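PDB 6RA3: putative dioxygenase (1H-3-hydroxy-4-oxoquinaldine 2,4-dioxygenase) from Mycobacteroides abscessus subsp. abscessus, which cleaves the ring of the Pseudomonas quinolone signal PQS with dioxygen, forming N-octanoylanthranilate and carbon monoxide as part of a pathway that degrades this quorum-sensing molecule. Local coordinates for residues D107-A111 and Q112-A116; D121-T125 and P126-E130. All coordinates share one frame; numbering follows the deposited sequence.

Contact 1: residues D107-A111 and Q112-A116; sequences DRLGA and QRVPA
The guanidinium of Arg113 meets Leu109 obliquely: CD2 of Leu109 lies 4.1 Å from NH1 of Arg113. The pair sits where helix 99-109 ends and the chain turns toward strand 116-120, in a beta-alpha-beta crossover of the alpha/beta-hydrolase fold. CG of Arg113 is anti to the backbone N (chi1 173°), which lays it 3.9 Å from CB of Leu109; a bend at chi2 then turns the rest of the chain. The charged end reaches past the leucine to a salt bridge with Asp83 and a hydrogen bond to the carbonyl of Asp88. Leu109 also packs on Val114, its CD1 4.0 Å from CG2 of the valine, and Leu109, Arg113 and Val114 all touch Phe90 of strand 90-95.

The second flat group, the amide of Gln112, takes part through water 1. That water donates to Gln112 OE1 and to Leu109 O, and accepts from Arg113 N at 2.8 Å, so it links the carbonyl of Leu109 to the turn. Gly110 has a positive phi of 94°; at its backbone angles a CB would jam against the carbonyl O of Leu109, which by itself calls for glycine. Its own carbonyl O receives Val114 N at 2.9 Å, with an N-H...O angle of 153°, closing an alpha-turn over Gly110-Val114. Two CA-H...O contacts accompany it: Ala111 CA to Val114 O at 3.3 Å, and a more bent one from Pro115 CA to Ala111 O at 3.1 Å.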
loop_
_atom_site.group_PDB
_atom_site.type_symbol
_atom_site.label_atom_id
_atom_site.label_comp_id
_atom_site.label_asym_id
_atom_site.label_seq_id
_atom_site.Cartn_x
_atom_site.Cartn_y
_atom_site.Cartn_z
ATOM N N ASP A 107 -7.510 -27.634 -15.781
ATOM C CA ASP A 107 -7.272 -29.062 -15.964
ATOM C C ASP A 107 -7.048 -29.759 -14.632
ATOM O O ASP A 107 -7.447 -30.918 -14.452
ATOM C CB ASP A 107 -6.066 -29.273 -16.875
ATOM C CG ASP A 107 -5.902 -30.720 -17.300
ATOM O OD1 ASP A 107 -6.900 -31.474 -17.256
ATOM O OD2 ASP A 107 -4.763 -31.098 -17.666
ATOM N N ARG A 108 -6.410 -29.076 -13.680
ATOM C CA ARG A 108 -6.085 -29.746 -12.428
ATOM C C ARG A 108 -7.307 -29.957 -11.550
ATOM O O ARG A 108 -7.359 -30.934 -10.793
ATOM C CB ARG A 108 -5.029 -28.942 -11.677
ATOM C CG ARG A 108 -3.685 -28.913 -12.375
ATOM C CD ARG A 108 -2.646 -28.210 -11.535
ATOM N NE ARG A 108 -1.356 -28.225 -12.220
ATOM C CZ ARG A 108 -0.196 -27.987 -11.629
ATOM N NH1 ARG A 108 -0.171 -27.707 -10.339
ATOM N NH2 ARG A 108 0.926 -28.025 -12.332
ATOM N N LEU A 109 -8.274 -29.051 -11.596
ATOM C CA LEU A 109 -9.339 -29.032 -10.596
ATOM C C LEU A 109 -10.664 -29.587 -11.099
ATOM O O LEU A 109 -11.509 -29.977 -10.278
ATOM C CB LEU A 109 -9.568 -27.602 -10.102
ATOM C CG LEU A 109 -8.385 -26.962 -9.389
ATOM C CD1 LEU A 109 -8.678 -25.494 -9.129
ATOM C CD2 LEU A 109 -8.052 -27.706 -8.118
ATOM N N GLY A 110 -10.870 -29.599 -12.410
ATOM C CA GLY A 110 -12.074 -30.135 -12.998
ATOM C C GLY A 110 -13.104 -29.050 -13.216
ATOM O O GLY A 110 -12.975 -27.912 -12.745
ATOM N N ALA A 111 -14.161 -29.432 -13.944
ATOM C CA ALA A 111 -15.164 -28.496 -14.440
ATOM C C ALA A 111 -16.229 -28.147 -13.408
ATOM O O ALA A 111 -16.980 -27.191 -13.630
ATOM C CB ALA A 111 -15.838 -29.069 -15.691
ATOM N N GLN A 112 -16.318 -28.893 -12.298
ATOM C CA GLN A 112 -17.227 -28.522 -11.213
ATOM C C GLN A 112 -16.617 -27.422 -10.346
ATOM O O GLN A 112 -17.291 -26.437 -10.020
ATOM C CB GLN A 112 -17.576 -29.750 -10.361
ATOM C CG GLN A 112 -18.402 -30.859 -11.086
ATOM C CD GLN A 112 -17.559 -31.800 -11.979
ATOM O OE1 GLN A 112 -16.487 -32.274 -11.578
ATOM N NE2 GLN A 112 -18.053 -32.071 -13.192
ATOM N N ARG A 113 -15.328 -27.562 -10.002
ATOM C CA ARG A 113 -14.626 -26.513 -9.265
ATOM C C ARG A 113 -14.335 -25.311 -10.157
ATOM O O ARG A 113 -14.448 -24.167 -9.711
ATOM C CB ARG A 113 -13.335 -27.069 -8.663
ATOM C CG ARG A 113 -12.405 -26.019 -8.002
ATOM C CD ARG A 113 -12.784 -25.788 -6.543
ATOM N NE ARG A 113 -11.912 -24.827 -5.860
ATOM C CZ ARG A 113 -10.818 -25.138 -5.161
ATOM N NH1 ARG A 113 -10.407 -26.400 -5.035
ATOM N NH2 ARG A 113 -10.133 -24.171 -4.574
ATOM N N VAL A 114 -13.972 -25.542 -11.415
ATOM C CA VAL A 114 -13.719 -24.457 -12.362
ATOM C C VAL A 114 -14.633 -24.647 -13.567
ATOM O O VAL A 114 -14.244 -25.302 -14.554
ATOM C CB VAL A 114 -12.239 -24.402 -12.779
ATOM C CG1 VAL A 114 -12.011 -23.431 -13.951
ATOM C CG2 VAL A 114 -11.400 -23.981 -11.583
ATOM N N PRO A 115 -15.849 -24.087 -13.527
ATOM C CA PRO A 115 -16.819 -24.302 -14.611
ATOM C C PRO A 115 -16.596 -23.431 -15.823
ATOM O O PRO A 115 -17.231 -23.662 -16.855
ATOM C CB PRO A 115 -18.147 -23.936 -13.946
ATOM C CG PRO A 115 -17.745 -22.815 -13.034
ATOM C CD PRO A 115 -16.423 -23.254 -12.454
ATOM N N ALA A 116 -15.737 -22.430 -15.746
ATOM C CA ALA A 116 -15.520 -21.594 -16.912
ATOM C C ALA A 116 -14.194 -20.860 -16.770
ATOM O O ALA A 116 -13.650 -20.720 -15.669
ATOM C CB ALA A 116 -16.672 -20.609 -17.111
HETATM O O HOH W 1 -14.310 -30.193 -10.320
#

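Contact 2: residues D121-T125 and P126-E130; sequences DLIMT and PAPRE
Ile123 and Pro128 approach each other at a slant, the CG2 methyl of the isoleucine meeting the proline CD at 4.0 Å. They bridge the loop that leaves the sheet of the alpha/beta-hydrolase fold after strand 116-120 and runs into helix 129-137, with Pro128 at the helix N-cap position. CG2 of Ile123 is anti to the backbone N, and the CB bond points at the 126-130 segment, which turns this methyl toward the Pro128 ring. The isoleucine also lies near the probable catalytic centre: its side chain is about 5 Å from that of His97, which probably binds substrate, and about 6 Å from that of His246, the probable proton donor/acceptor. Asp121, at the start of the loop, hydrogen-bonds His246 ND1 through OD1, consistent with the acid of a catalytic triad.

Thr125 flanks the same proline, its OG1 lying 4.2 Å from Pro128 CD. Its CB stands 3.5 Å from CD of the adjoining Pro126, an approach imposed by the peptide bond joining them. Elsewhere the threonine touches Tyr222 and Leu225 of helix 221-232. With chi1 at 60°, its hydroxyl lies between the backbone N and the carbonyl carbon, from where it can turn to the next residue's carbonyl. The hydrogen bond from Thr125 OG1 to Pro126 O is 3.1 Å long, and the hydroxyl oxygen stands 37° out of the carbonyl plane.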
loop_
_atom_site.group_PDB
_atom_site.type_symbol
_atom_site.label_atom_id
_atom_site.label_comp_id
_atom_site.label_asym_id
_atom_site.label_seq_id
_atom_site.Cartn_x
_atom_site.Cartn_y
_atom_site.Cartn_z
ATOM N N ASP A 121 -6.905 -12.106 -25.332
ATOM C CA ASP A 121 -5.868 -11.753 -26.319
ATOM C C ASP A 121 -4.653 -12.682 -26.267
ATOM O O ASP A 121 -3.512 -12.228 -26.208
ATOM C CB ASP A 121 -5.444 -10.297 -26.137
ATOM C CG ASP A 121 -5.278 -9.560 -27.462
ATOM O OD1 ASP A 121 -4.244 -9.747 -28.145
ATOM O OD2 ASP A 121 -6.193 -8.787 -27.824
ATOM N N LEU A 122 -4.905 -13.992 -26.309
ATOM C CA LEU A 122 -3.868 -15.024 -26.325
ATOM C C LEU A 122 -3.761 -15.626 -27.728
ATOM O O LEU A 122 -4.765 -16.079 -28.287
ATOM C CB LEU A 122 -4.184 -16.115 -25.295
ATOM C CG LEU A 122 -3.320 -17.378 -25.282
ATOM C CD1 LEU A 122 -1.829 -17.054 -25.060
ATOM C CD2 LEU A 122 -3.822 -18.349 -24.238
ATOM N N ILE A 123 -2.547 -15.626 -28.292
ATOM C CA ILE A 123 -2.320 -16.116 -29.657
ATOM C C ILE A 123 -2.748 -17.577 -29.744
ATOM O O ILE A 123 -2.183 -18.452 -29.075
ATOM C CB ILE A 123 -0.843 -15.913 -30.052
ATOM C CG1 ILE A 123 -0.516 -14.424 -30.207
ATOM C CG2 ILE A 123 -0.477 -16.636 -31.337
ATOM C CD1 ILE A 123 -1.314 -13.710 -31.280
ATOM N N MET A 124 -3.770 -17.854 -30.565
ATOM C CA MET A 124 -4.336 -19.195 -30.610
ATOM C C MET A 124 -3.712 -20.068 -31.697
ATOM O O MET A 124 -3.823 -21.300 -31.629
ATOM C CB MET A 124 -5.855 -19.100 -30.802
ATOM C CG MET A 124 -6.606 -18.624 -29.539
ATOM S SD MET A 124 -6.616 -19.885 -28.235
ATOM C CE MET A 124 -7.133 -18.846 -26.849
ATOM N N THR A 125 -3.051 -19.458 -32.679
ATOM C CA THR A 125 -2.234 -20.177 -33.655
ATOM C C THR A 125 -0.974 -20.736 -32.992
ATOM O O THR A 125 -0.681 -20.433 -31.832
ATOM C CB THR A 125 -1.835 -19.234 -34.794
ATOM O OG1 THR A 125 -1.085 -18.131 -34.269
ATOM C CG2 THR A 125 -3.049 -18.692 -35.524
ATOM N N PRO A 126 -0.195 -21.559 -33.705
ATOM C CA PRO A 126 1.194 -21.784 -33.281
ATOM C C PRO A 126 1.982 -20.480 -33.300
ATOM O O PRO A 126 1.652 -19.521 -34.011
ATOM C CB PRO A 126 1.727 -22.795 -34.308
ATOM C CG PRO A 126 0.498 -23.557 -34.759
ATOM C CD PRO A 126 -0.607 -22.512 -34.760
ATOM N N ALA A 127 3.034 -20.446 -32.491
ATOM C CA ALA A 127 3.801 -19.224 -32.323
ATOM C C ALA A 127 4.348 -18.730 -33.664
ATOM O O ALA A 127 5.191 -19.412 -34.273
ATOM C CB ALA A 127 4.950 -19.447 -31.339
ATOM N N PRO A 128 3.928 -17.562 -34.146
ATOM C CA PRO A 128 4.609 -16.972 -35.302
ATOM C C PRO A 128 6.102 -16.846 -35.040
ATOM O O PRO A 128 6.544 -16.692 -33.898
ATOM C CB PRO A 128 3.944 -15.597 -35.448
ATOM C CG PRO A 128 2.597 -15.771 -34.815
ATOM C CD PRO A 128 2.793 -16.737 -33.692
ATOM N N ARG A 129 6.891 -16.901 -36.116
ATOM C CA ARG A 129 8.335 -16.867 -35.935
ATOM C C ARG A 129 8.828 -15.483 -35.539
ATOM O O ARG A 129 9.919 -15.372 -34.973
ATOM C CB ARG A 129 9.055 -17.328 -37.202
ATOM C CG ARG A 129 8.710 -18.743 -37.632
ATOM C CD ARG A 129 9.073 -19.757 -36.568
ATOM N NE ARG A 129 10.489 -19.709 -36.217
ATOM C CZ ARG A 129 11.009 -20.302 -35.146
ATOM N NH1 ARG A 129 10.220 -20.980 -34.309
ATOM N NH2 ARG A 129 12.314 -20.206 -34.897
ATOM N N GLU A 130 8.067 -14.433 -35.842
ATOM C CA GLU A 130 8.416 -13.111 -35.342
ATOM C C GLU A 130 8.289 -13.065 -33.822
ATOM O O GLU A 130 9.153 -12.517 -33.133
ATOM C CB GLU A 130 7.520 -12.057 -35.994
ATOM C CG GLU A 130 8.270 -10.917 -36.647
ATOM C CD GLU A 130 7.397 -9.694 -36.848
ATOM O OE1 GLU A 130 6.587 -9.407 -35.939
ATOM O OE2 GLU A 130 7.523 -9.024 -37.905
#

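Contact 1 and contact 2 follow each other along the chain and stand at the two ends of strand 116-120, a parallel strand of the eight-stranded mixed sheet lying between strands 90-95 and 209-214. Residues 107-116 carry the chain from helix 99-109 into that strand; residues 121-130 carry it out again into helix 129-137. Their centres are 25 Å apart and their nearest atoms about 12 Å, so the two do not touch and are related through the strand. The two differ in setting: contact 1 lies away from the annotated sites, whereas contact 2 begins at Asp121, just past the strand, which hydrogen-bonds His246.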